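Local structure of CalG4 (Micromonospora echinospora, 3IA7) at residues A[233-238]-A[289-294]; A[293-298]-A[311-316]; A[340-345]-A[371-376]. The protein is a GT-B-fold protein whose C-terminal domain resembles that of erythromycin biosynthesis protein CIII. All blocks are in the same frame, centred on the assembly; numbering follows the deposited sequence.

Interaction 1 of 3, residues A[233-238]-A[289-294]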
ATOM      1  N   VAL A 233      18.334  13.349   2.521  1.00 17.57           N
ATOM      2  CA  VAL A 233      17.327  13.271   1.462  1.00 17.91           C
ATOM      3  C   VAL A 233      16.125  14.146   1.884  1.00 17.78           C
ATOM      4  O   VAL A 233      15.667  14.081   3.025  1.00 17.56           O
ATOM      5  CB  VAL A 233      16.862  11.819   1.178  1.00 17.84           C
ATOM      6  CG1 VAL A 233      15.703  11.807   0.136  1.00 18.30           C
ATOM      7  CG2 VAL A 233      18.036  10.933   0.633  1.00 16.32           C
ATOM      8  N   LEU A 234      15.637  14.953   0.944  1.00 16.96           N
ATOM      9  CA  LEU A 234      14.407  15.688   1.113  1.00 16.29           C
ATOM     10  C   LEU A 234      13.362  15.196   0.141  1.00 16.16           C
ATOM     11  O   LEU A 234      13.634  15.094  -1.079  1.00 16.93           O
ATOM     12  CB  LEU A 234      14.658  17.187   0.901  1.00 16.28           C
ATOM     13  CG  LEU A 234      13.417  18.119   0.923  1.00 17.65           C
ATOM     14  CD1 LEU A 234      12.706  18.199   2.311  1.00 15.63           C
ATOM     15  CD2 LEU A 234      13.776  19.502   0.440  1.00 16.68           C
ATOM     16  N   LEU A 235      12.157  14.901   0.644  1.00 15.67           N
ATOM     17  CA  LEU A 235      11.009  14.678  -0.252  1.00 16.23           C
ATOM     18  C   LEU A 235      10.177  15.951  -0.301  1.00 14.66           C
ATOM     19  O   LEU A 235       9.813  16.517   0.739  1.00 16.11           O
ATOM     20  CB  LEU A 235      10.138  13.488   0.211  1.00 16.33           C
ATOM     21  CG  LEU A 235       8.815  13.193  -0.585  1.00 15.85           C
ATOM     22  CD1 LEU A 235       9.109  12.937  -2.008  1.00 14.68           C
ATOM     23  CD2 LEU A 235       8.096  11.989  -0.010  1.00 19.15           C
ATOM     24  N   VAL A 236       9.869  16.382  -1.498  1.00 14.30           N
ATOM     25  CA  VAL A 236       9.008  17.524  -1.721  1.00 14.98           C
ATOM     26  C   VAL A 236       7.748  17.068  -2.482  1.00 16.12           C
ATOM     27  O   VAL A 236       7.834  16.454  -3.563  1.00 16.68           O
ATOM     28  CB  VAL A 236       9.687  18.618  -2.588  1.00 14.54           C
ATOM     29  CG1 VAL A 236       8.689  19.802  -2.774  1.00 14.98           C
ATOM     30  CG2 VAL A 236      10.995  19.074  -1.947  1.00 11.71           C
ATOM     31  N   SER A 237       6.581  17.367  -1.932  1.00 15.82           N
ATOM     32  CA  SER A 237       5.346  16.965  -2.635  1.00 18.78           C
ATOM     33  C   SER A 237       4.231  17.941  -2.338  1.00 18.90           C
ATOM     34  O   SER A 237       4.074  18.320  -1.193  1.00 18.64           O
ATOM     35  CB  SER A 237       4.941  15.576  -2.146  1.00 18.62           C
ATOM     36  OG  SER A 237       3.788  15.149  -2.844  1.00 25.31           O
ATOM     37  N   LEU A 238       3.423  18.317  -3.331  1.00 19.79           N
ATOM     38  CA  LEU A 238       2.265  19.180  -3.068  1.00 21.04           C
ATOM     39  C   LEU A 238       0.954  18.470  -3.366  1.00 22.52           C
ATOM     40  O   LEU A 238      -0.096  19.104  -3.478  1.00 23.05           O
ATOM     41  CB  LEU A 238       2.331  20.455  -3.924  1.00 21.00           C
ATOM     42  CG  LEU A 238       3.491  21.446  -3.694  1.00 19.68           C
ATOM     43  CD1 LEU A 238       3.251  22.719  -4.567  1.00 19.30           C
ATOM     44  CD2 LEU A 238       3.618  21.806  -2.225  1.00 14.15           C
ATOM     45  N   ILE A 289       6.231   9.026  -7.556  1.00 19.60           N
ATOM     46  CA  ILE A 289       7.384   8.379  -6.943  1.00 22.43           C
ATOM     47  C   ILE A 289       6.822   7.452  -5.848  1.00 23.46           C
ATOM     48  O   ILE A 289       5.736   7.725  -5.333  1.00 23.09           O
ATOM     49  CB  ILE A 289       8.395   9.457  -6.433  1.00 22.53           C
ATOM     50  CG1 ILE A 289       9.708   8.815  -5.984  1.00 25.38           C
ATOM     51  CG2 ILE A 289       7.827  10.276  -5.262  1.00 24.73           C
ATOM     52  CD1 ILE A 289      10.311   7.956  -7.027  1.00 22.92           C
ATOM     53  N   PRO A 290       7.548   6.366  -5.460  1.00 25.22           N
ATOM     54  CA  PRO A 290       6.934   5.663  -4.325  1.00 25.24           C
ATOM     55  C   PRO A 290       7.288   6.386  -3.030  1.00 24.83           C
ATOM     56  O   PRO A 290       8.470   6.391  -2.646  1.00 24.99           O
ATOM     57  CB  PRO A 290       7.540   4.242  -4.408  1.00 26.51           C
ATOM     58  CG  PRO A 290       8.852   4.399  -5.216  1.00 26.46           C
ATOM     59  CD  PRO A 290       8.850   5.774  -5.856  1.00 25.15           C
ATOM     60  N   PHE A 291       6.294   7.037  -2.389  1.00 24.21           N
ATOM     61  CA  PHE A 291       6.590   7.889  -1.232  1.00 24.11           C
ATOM     62  C   PHE A 291       7.302   7.120  -0.126  1.00 21.96           C
ATOM     63  O   PHE A 291       8.252   7.632   0.419  1.00 20.32           O
ATOM     64  CB  PHE A 291       5.375   8.632  -0.609  1.00 25.31           C
ATOM     65  CG  PHE A 291       4.899   9.823  -1.387  1.00 28.74           C
ATOM     66  CD1 PHE A 291       5.660  10.382  -2.403  1.00 29.04           C
ATOM     67  CD2 PHE A 291       3.664  10.393  -1.095  1.00 34.11           C
ATOM     68  CE1 PHE A 291       5.198  11.482  -3.126  1.00 31.34           C
ATOM     69  CE2 PHE A 291       3.191  11.511  -1.818  1.00 35.89           C
ATOM     70  CZ  PHE A 291       3.970  12.051  -2.842  1.00 31.89           C
ATOM     71  N   HIS A 292       6.851   5.899   0.175  0.50 21.59           N
ATOM     72  CA  HIS A 292       7.435   5.144   1.288  0.50 20.83           C
ATOM     73  C   HIS A 292       8.940   4.896   1.124  0.50 19.44           C
ATOM     74  O   HIS A 292       9.688   5.015   2.088  0.50 18.31           O
ATOM     75  CB  HIS A 292       6.716   3.823   1.551  0.50 21.87           C
ATOM     76  CG  HIS A 292       6.948   3.294   2.935  0.50 22.71           C
ATOM     77  ND1 HIS A 292       7.014   4.118   4.044  0.50 25.29           N
ATOM     78  CD2 HIS A 292       7.148   2.036   3.390  0.50 24.15           C
ATOM     79  CE1 HIS A 292       7.232   3.383   5.121  0.50 25.65           C
ATOM     80  NE2 HIS A 292       7.317   2.116   4.750  0.50 23.07           N
ATOM     81  N   SER A 293       9.366   4.553  -0.095  1.00 17.75           N
ATOM     82  CA  SER A 293      10.773   4.229  -0.365  1.00 16.55           C
ATOM     83  C   SER A 293      11.612   5.482  -0.144  1.00 14.14           C
ATOM     84  O   SER A 293      12.722   5.444   0.430  1.00 13.49           O
ATOM     85  CB  SER A 293      10.955   3.715  -1.809  1.00 16.73           C
ATOM     86  OG  SER A 293      10.001   2.671  -2.061  1.00 25.55           O
ATOM     87  N   VAL A 294      11.075   6.610  -0.578  1.00 12.32           N
ATOM     88  CA  VAL A 294      11.837   7.876  -0.396  1.00 11.25           C
ATOM     89  C   VAL A 294      11.805   8.274   1.078  1.00 10.71           C
ATOM     90  O   VAL A 294      12.869   8.587   1.662  1.00 10.95           O
ATOM     91  CB  VAL A 294      11.360   8.968  -1.318  1.00 11.08           C
ATOM     92  CG1 VAL A 294      12.169  10.265  -1.136  1.00 12.37           C
ATOM     93  CG2 VAL A 294      11.419   8.460  -2.761  1.00 10.63           C
TER
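Leu235, on strand 233-237, projects its side chain onto the start of helix 291-295, where Val294 and Phe291 receive it. Leu235 CB lies 4.0 Å from Val294 CG1, a methyl that also meets Val233 CG1 at 4.1 Å and therefore spans two successive inward-facing residues of the strand. CG stands anti to the backbone N (chi1 176°), and from it the chain forks. One branch, Leu235 CD1, stays near Val294 and lies 4.4 Å from Ile289 CG2; the other, Leu235 CD2, reaches the phenyl group, 3.8 Å from Phe291 CD1. The Leu235 and Phe291 side chains cross at about a right angle. Farther along the strand, Ser237 OG approaches the tip of the same ring, 3.1 Å from Phe291 CZ, so the phenyl group bridges Leu235 and Ser237. No hydrogen bond joins the two segments: the evidence is of apolar packing, with one hydroxyl oxygen lying obliquely to the ring, and Ser237 OG makes a weak hydrogen bond to Gly239 N. Strand 233-237 runs parallel between 262-266 and 298-303; helix 291-295 covers one side of it, while Leu234 and Val236 turn away toward helix 246-256.

Interaction 2 of 3, residues A[293-298]-A[311-316]. With CA (calcium ion), chain E.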
ATOM      1  N   SER A 293       9.366   4.553  -0.095  1.00 17.75           N
ATOM      2  CA  SER A 293      10.773   4.229  -0.365  1.00 16.55           C
ATOM      3  C   SER A 293      11.612   5.482  -0.144  1.00 14.14           C
ATOM      4  O   SER A 293      12.722   5.444   0.430  1.00 13.49           O
ATOM      5  CB  SER A 293      10.955   3.715  -1.809  1.00 16.73           C
ATOM      6  OG  SER A 293      10.001   2.671  -2.061  1.00 25.55           O
ATOM      7  N   VAL A 294      11.075   6.610  -0.578  1.00 12.32           N
ATOM      8  CA  VAL A 294      11.837   7.876  -0.396  1.00 11.25           C
ATOM      9  C   VAL A 294      11.805   8.274   1.078  1.00 10.71           C
ATOM     10  O   VAL A 294      12.869   8.587   1.662  1.00 10.95           O
ATOM     11  CB  VAL A 294      11.360   8.968  -1.318  1.00 11.08           C
ATOM     12  CG1 VAL A 294      12.169  10.265  -1.136  1.00 12.37           C
ATOM     13  CG2 VAL A 294      11.419   8.460  -2.761  1.00 10.63           C
ATOM     14  N   LEU A 295      10.620   8.241   1.700  1.00 10.71           N
ATOM     15  CA  LEU A 295      10.494   8.647   3.132  1.00 12.22           C
ATOM     16  C   LEU A 295      11.348   7.786   4.022  1.00 12.32           C
ATOM     17  O   LEU A 295      11.854   8.268   5.044  1.00 12.49           O
ATOM     18  CB  LEU A 295       9.032   8.632   3.653  1.00 13.83           C
ATOM     19  CG  LEU A 295       8.166   9.787   3.095  1.00 14.48           C
ATOM     20  CD1 LEU A 295       6.650   9.544   3.199  1.00 20.13           C
ATOM     21  CD2 LEU A 295       8.556  11.114   3.680  1.00 15.52           C
ATOM     22  N   ALA A 296      11.502   6.506   3.680  1.00 12.99           N
ATOM     23  CA  ALA A 296      12.352   5.644   4.533  1.00 13.35           C
ATOM     24  C   ALA A 296      13.794   6.161   4.663  1.00 13.01           C
ATOM     25  O   ALA A 296      14.468   5.795   5.592  1.00 13.25           O
ATOM     26  CB  ALA A 296      12.322   4.138   4.061  1.00 12.06           C
ATOM     27  N   HIS A 297      14.263   6.982   3.715  1.00 13.15           N
ATOM     28  CA  HIS A 297      15.625   7.521   3.725  1.00 12.16           C
ATOM     29  C   HIS A 297      15.622   9.018   4.037  1.00 12.52           C
ATOM     30  O   HIS A 297      16.676   9.618   4.208  1.00 13.17           O
ATOM     31  CB  HIS A 297      16.336   7.287   2.380  1.00 12.23           C
ATOM     32  CG  HIS A 297      16.352   5.855   1.955  1.00 11.24           C
ATOM     33  ND1 HIS A 297      15.341   5.295   1.211  1.00 13.06           N
ATOM     34  CD2 HIS A 297      17.235   4.858   2.208  1.00 12.84           C
ATOM     35  CE1 HIS A 297      15.601   4.008   1.017  1.00 15.79           C
ATOM     36  NE2 HIS A 297      16.753   3.721   1.591  1.00 12.01           N
ATOM     37  N   ALA A 298      14.446   9.648   4.050  1.00 12.06           N
ATOM     38  CA  ALA A 298      14.371  11.107   4.140  1.00 11.35           C
ATOM     39  C   ALA A 298      14.734  11.678   5.534  1.00 11.34           C
ATOM     40  O   ALA A 298      14.391  11.085   6.550  1.00 11.94           O
ATOM     41  CB  ALA A 298      12.973  11.611   3.707  1.00 10.87           C
ATOM     42  N   LEU A 311       0.520  12.034   7.864  1.00 14.78           N
ATOM     43  CA  LEU A 311       0.592  10.734   8.581  1.00 15.87           C
ATOM     44  C   LEU A 311       1.536   9.746   7.833  1.00 15.50           C
ATOM     45  O   LEU A 311       2.202   8.914   8.458  1.00 15.37           O
ATOM     46  CB  LEU A 311      -0.836  10.181   8.709  1.00 15.08           C
ATOM     47  CG  LEU A 311      -1.804  10.938   9.661  1.00 15.22           C
ATOM     48  CD1 LEU A 311      -3.179  10.233   9.761  1.00 17.70           C
ATOM     49  CD2 LEU A 311      -1.259  11.180  11.041  1.00 18.11           C
ATOM     50  N   GLU A 312       1.591   9.858   6.506  1.00 15.74           N
ATOM     51  CA  GLU A 312       2.580   9.103   5.731  1.00 16.98           C
ATOM     52  C   GLU A 312       4.023   9.435   6.170  1.00 14.23           C
ATOM     53  O   GLU A 312       4.821   8.501   6.420  1.00 12.65           O
ATOM     54  CB  GLU A 312       2.445   9.422   4.256  1.00 18.85           C
ATOM     55  CG  GLU A 312       3.044   8.400   3.363  1.00 24.57           C
ATOM     56  CD  GLU A 312       2.013   7.402   2.966  1.00 34.15           C
ATOM     57  OE1 GLU A 312       1.190   7.737   2.065  1.00 38.70           O
ATOM     58  OE2 GLU A 312       1.990   6.293   3.567  1.00 34.85           O
ATOM     59  N   ALA A 313       4.346  10.734   6.255  1.00 12.98           N
ATOM     60  CA  ALA A 313       5.642  11.221   6.759  1.00 11.94           C
ATOM     61  C   ALA A 313       5.878  10.721   8.192  1.00 13.30           C
ATOM     62  O   ALA A 313       6.912  10.097   8.500  1.00 11.95           O
ATOM     63  CB  ALA A 313       5.750  12.802   6.693  1.00 12.67           C
ATOM     64  N   PHE A 314       4.888  10.904   9.067  1.00 11.29           N
ATOM     65  CA  PHE A 314       5.129  10.452  10.432  1.00 13.63           C
ATOM     66  C   PHE A 314       5.261   8.919  10.575  1.00 11.91           C
ATOM     67  O   PHE A 314       6.035   8.495  11.403  1.00 12.08           O
ATOM     68  CB  PHE A 314       4.036  10.978  11.348  1.00 14.21           C
ATOM     69  CG  PHE A 314       3.991  12.486  11.431  1.00 15.03           C
ATOM     70  CD1 PHE A 314       5.126  13.275  11.162  1.00 15.27           C
ATOM     71  CD2 PHE A 314       2.808  13.099  11.766  1.00 17.19           C
ATOM     72  CE1 PHE A 314       5.077  14.673  11.265  1.00 17.80           C
ATOM     73  CE2 PHE A 314       2.722  14.446  11.879  1.00 13.64           C
ATOM     74  CZ  PHE A 314       3.844  15.263  11.606  1.00 15.91           C
ATOM     75  N   ALA A 315       4.530   8.119   9.763  1.00 13.16           N
ATOM     76  CA  ALA A 315       4.683   6.635   9.748  1.00 12.84           C
ATOM     77  C   ALA A 315       6.160   6.253   9.560  1.00 12.22           C
ATOM     78  O   ALA A 315       6.599   5.223  10.046  1.00 12.65           O
ATOM     79  CB  ALA A 315       3.847   5.978   8.619  1.00 12.78           C
ATOM     80  N   ALA A 316       6.890   7.087   8.822  1.00 11.60           N
ATOM     81  CA  ALA A 316       8.304   6.823   8.589  1.00 13.61           C
ATOM     82  C   ALA A 316       9.242   7.590   9.541  1.00 12.98           C
ATOM     83  O   ALA A 316      10.483   7.573   9.350  1.00 12.17           O
ATOM     84  CB  ALA A 316       8.674   7.078   7.101  1.00 14.00           C
TER
HETATM   85 CA    CA E 402      17.699   1.363   1.303  1.00 31.67          CA
HETATM   86  O   HOH W   1      18.742   1.339   3.360  1.00 36.09           O
HETATM   87  O   HOH W   2      19.822   2.313   0.939  1.00 33.44           O
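A calcium site between the two subunits lies just beyond this helix-to-helix contact, in which Leu295 of helix 291-295 meets the C-terminal end of helix 307-315. Leu295 carries nearly all of its own segment's share. Leu295 CB rests 3.8 Å from Ala316 CB, at the point where the second helix gives way to a turn. CG is anti to the carbonyl carbon (chi1 -72°), and the branch beyond it divides over the helix: Leu295 CD1 lies 3.8 Å from Glu312 CG, and Leu295 CD2 comes to 4.4 Å from Ala313 CB. Leu295 and Glu312 cross at about a right angle, the leucine methyl meeting the aliphatic part of the acid. Between the segments runs strand 298-303 of the parallel sheet in this half of the GT-B fold, so the contact joins the helix entering that strand to the helix following it. On the other side of segment 293-298, His297 NE2 binds the calcium ion at 2.6 Å, with the metal in the ring plane. The other ring nitrogen is held within the segment: His297 ND1 donates to Ser293 O at 2.7 Å, bent to 140° at the hydrogen, which, with the metal bond, helps to set the rotation of the imidazole; with ND1 as donor, NE2 can bind the metal. Two waters, Gln225, and Leu42 O and Glu46 OE2 of the second subunit also bind the calcium ion.

Interaction 3 of 3, residues A[340-345]-A[371-376]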
ATOM      1  N   LEU A 340       1.477  20.469  17.844  1.00 13.00           N
ATOM      2  CA  LEU A 340       2.173  19.372  18.462  1.00 12.94           C
ATOM      3  C   LEU A 340       3.703  19.438  18.329  1.00 13.11           C
ATOM      4  O   LEU A 340       4.407  18.550  18.831  1.00 13.88           O
ATOM      5  CB  LEU A 340       1.668  18.025  17.872  1.00 11.13           C
ATOM      6  CG  LEU A 340       0.180  17.749  18.194  1.00 10.27           C
ATOM      7  CD1 LEU A 340      -0.236  16.442  17.596  1.00 11.12           C
ATOM      8  CD2 LEU A 340       0.027  17.729  19.716  1.00 13.25           C
ATOM      9  N   GLY A 341       4.207  20.410  17.595  1.00 13.64           N
ATOM     10  CA  GLY A 341       5.680  20.514  17.406  1.00 13.71           C
ATOM     11  C   GLY A 341       6.265  19.405  16.568  1.00 12.83           C
ATOM     12  O   GLY A 341       7.370  18.933  16.848  1.00 13.70           O
ATOM     13  N   LEU A 342       5.517  18.949  15.548  1.00 12.11           N
ATOM     14  CA  LEU A 342       5.949  17.830  14.691  1.00 12.18           C
ATOM     15  C   LEU A 342       6.457  18.334  13.343  1.00 11.51           C
ATOM     16  O   LEU A 342       6.835  17.556  12.457  1.00 12.78           O
ATOM     17  CB  LEU A 342       4.779  16.852  14.416  1.00 11.11           C
ATOM     18  CG  LEU A 342       4.135  16.294  15.689  1.00 11.81           C
ATOM     19  CD1 LEU A 342       2.863  15.493  15.307  1.00  7.38           C
ATOM     20  CD2 LEU A 342       5.164  15.376  16.413  1.00 11.29           C
ATOM     21  N   GLY A 343       6.435  19.653  13.182  1.00 13.08           N
ATOM     22  CA  GLY A 343       6.860  20.292  11.927  1.00 12.37           C
ATOM     23  C   GLY A 343       6.837  21.823  12.075  1.00 14.35           C
ATOM     24  O   GLY A 343       6.272  22.377  13.035  1.00 14.23           O
ATOM     25  N   SER A 344       7.445  22.484  11.110  1.00 13.58           N
ATOM     26  CA  SER A 344       7.373  23.920  10.978  1.00 14.42           C
ATOM     27  C   SER A 344       6.521  24.295   9.744  1.00 14.45           C
ATOM     28  O   SER A 344       6.080  23.426   8.969  1.00 15.19           O
ATOM     29  CB  SER A 344       8.786  24.483  10.883  1.00 13.67           C
ATOM     30  OG  SER A 344       9.410  24.016   9.704  1.00 16.32           O
ATOM     31  N   VAL A 345       6.265  25.580   9.590  1.00 14.75           N
ATOM     32  CA  VAL A 345       5.436  26.070   8.510  1.00 15.09           C
ATOM     33  C   VAL A 345       6.149  27.223   7.804  1.00 14.89           C
ATOM     34  O   VAL A 345       6.760  28.063   8.456  1.00 14.62           O
ATOM     35  CB  VAL A 345       4.038  26.480   9.034  1.00 14.92           C
ATOM     36  CG1 VAL A 345       4.113  27.658  10.027  1.00 15.94           C
ATOM     37  CG2 VAL A 345       3.087  26.805   7.882  1.00 17.30           C
ATOM     38  N   GLU A 371      12.470  13.801  18.066  1.00 13.55           N
ATOM     39  CA  GLU A 371      11.943  12.962  19.144  1.00 12.91           C
ATOM     40  C   GLU A 371      10.404  12.895  19.236  1.00 11.36           C
ATOM     41  O   GLU A 371       9.858  11.791  19.413  1.00  9.88           O
ATOM     42  CB  GLU A 371      12.541  13.340  20.495  1.00 14.56           C
ATOM     43  CG  GLU A 371      12.253  12.318  21.613  1.00 19.41           C
ATOM     44  CD  GLU A 371      12.710  10.850  21.327  1.00 25.40           C
ATOM     45  OE1 GLU A 371      13.488  10.568  20.376  1.00 25.21           O
ATOM     46  OE2 GLU A 371      12.281   9.965  22.097  1.00 27.41           O
ATOM     47  N   ARG A 372       9.725  14.032  19.099  1.00  8.05           N
ATOM     48  CA  ARG A 372       8.250  14.055  19.088  1.00  7.54           C
ATOM     49  C   ARG A 372       7.718  13.285  17.861  1.00  7.45           C
ATOM     50  O   ARG A 372       6.734  12.531  17.957  1.00  6.58           O
ATOM     51  CB  ARG A 372       7.728  15.488  19.094  1.00  8.55           C
ATOM     52  CG  ARG A 372       7.956  16.206  20.429  1.00  8.49           C
ATOM     53  CD  ARG A 372       7.242  17.521  20.498  1.00 11.00           C
ATOM     54  NE  ARG A 372       7.793  18.540  19.604  1.00 11.91           N
ATOM     55  CZ  ARG A 372       8.727  19.428  19.940  1.00 13.78           C
ATOM     56  NH1 ARG A 372       9.255  19.441  21.164  1.00 12.48           N
ATOM     57  NH2 ARG A 372       9.131  20.324  19.049  1.00 11.53           N
ATOM     58  N   VAL A 373       8.396  13.441  16.727  1.00  6.34           N
ATOM     59  CA  VAL A 373       7.996  12.711  15.510  1.00  8.72           C
ATOM     60  C   VAL A 373       8.205  11.161  15.694  1.00  8.41           C
ATOM     61  O   VAL A 373       7.394  10.324  15.228  1.00  7.17           O
ATOM     62  CB  VAL A 373       8.697  13.290  14.246  1.00  9.60           C
ATOM     63  CG1 VAL A 373       8.371  12.419  13.045  1.00 10.25           C
ATOM     64  CG2 VAL A 373       8.194  14.730  13.964  1.00  9.03           C
ATOM     65  N   ARG A 374       9.292  10.786  16.335  1.00  8.31           N
ATOM     66  CA  ARG A 374       9.527   9.360  16.595  1.00 10.64           C
ATOM     67  C   ARG A 374       8.443   8.756  17.527  1.00  9.93           C
ATOM     68  O   ARG A 374       8.002   7.630  17.309  1.00  8.35           O
ATOM     69  CB  ARG A 374      10.927   9.139  17.136  1.00 12.53           C
ATOM     70  CG  ARG A 374      11.916   9.243  16.004  1.00 18.80           C
ATOM     71  CD  ARG A 374      13.278   8.843  16.401  1.00 27.51           C
ATOM     72  NE  ARG A 374      14.234   9.223  15.366  1.00 31.56           N
ATOM     73  CZ  ARG A 374      15.525   9.387  15.610  1.00 30.90           C
ATOM     74  NH1 ARG A 374      15.976   9.229  16.842  1.00 31.67           N
ATOM     75  NH2 ARG A 374      16.350   9.717  14.630  1.00 34.40           N
ATOM     76  N   ARG A 375       8.001   9.526  18.522  1.00  9.87           N
ATOM     77  CA  ARG A 375       6.856   9.115  19.370  1.00 10.09           C
ATOM     78  C   ARG A 375       5.592   8.994  18.543  1.00  9.30           C
ATOM     79  O   ARG A 375       4.811   8.028  18.694  1.00  9.57           O
ATOM     80  CB  ARG A 375       6.677  10.081  20.560  1.00  9.32           C
ATOM     81  CG  ARG A 375       7.715   9.871  21.694  1.00 13.53           C
ATOM     82  CD  ARG A 375       7.044   9.279  22.989  1.00 20.03           C
ATOM     83  NE  ARG A 375       7.645   9.823  24.220  1.00 23.52           N
ATOM     84  CZ  ARG A 375       7.009   9.971  25.387  1.00 23.52           C
ATOM     85  NH1 ARG A 375       5.729   9.617  25.523  1.00 23.11           N
ATOM     86  NH2 ARG A 375       7.656  10.477  26.428  1.00 26.64           N
HETATM   87  N   MSE A 376       5.384   9.938  17.627  1.00  8.86           N
HETATM   88  CA  MSE A 376       4.200   9.859  16.724  1.00  9.86           C
HETATM   89  C   MSE A 376       4.276   8.635  15.801  1.00  9.80           C
HETATM   90  O   MSE A 376       3.262   8.009  15.524  1.00  8.01           O
HETATM   91  CB  MSE A 376       4.031  11.144  15.858  1.00  8.03           C
HETATM   92  CG  MSE A 376       2.790  11.091  14.900  1.00 11.22           C
HETATM   93 SE   MSE A 376       1.104  10.872  15.926  0.70 15.08          SE
HETATM   94  CE  MSE A 376       0.870  12.540  16.823  1.00 13.10           C
TER
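Leu342 supplies the main bump of this contact, its two methyls spreading over successive turns of helix 367-381. Leu342 CD2 settles against the backbone of the helix, 3.6 Å from Arg372 O, in the hollow between Arg372 CB and Val373 CG2. Leu342 CD1 faces the next turn and lies 3.9 Å from CE of Met376, a selenomethionine. Met376 CE is brought round by bends at chi2 and chi3 (60° and 70°) and also meets Leu340 CD1 at 4.1 Å, fitting between the two leucines, each of which crosses the Met376 side chain at about a right angle. Val373 CG2 presses on the backbone of the turn, 3.5 Å from Leu342 O. Beside this apolar patch the contact turns polar. Gly341, whose positive phi belongs to the Schellman motif closing helix 331-339, presents its carbonyl to Arg372: NE donates to Gly341 O at 2.8 Å and NH2 to the same oxygen at 3.1 Å, a side-on grip with the acceptor in the guanidinium plane. NH2 lies on a lone pair in the carbonyl plane, whereas NE sits above that plane. Gly341 has no side chain, and Arg372 NE comes in on the side where one would stand. The turn leads from helix 331-339 into strand 343-345, outermost within this chain in the parallel sheet, with Phe314 of helix 307-315 packing against Leu342, Val373 and Met376.

The contacts follow one another across the C-terminal half of the chain. Interactions 1 and 2 share Ser293 and Val294, and their centres lie 7 Å apart; helix 291-295 turns Val294 to strand 233-237 and Leu295 to helix 307-315, while Leu295 CG also packs 3.8 Å from Leu235 CD2. Interaction 2 reaches interaction 3, centred 13 Å away, through Phe314, whose CZ is 3.4 Å from Leu342 CB. Interactions 1 and 3 do not touch, their nearest atoms being about 10 Å apart, though both reach the same sheet. The calcium ion is bound within interaction 2 by His297 and lies about 10 Å from the Val233 side chain; both 1 and 2 touch the second subunit.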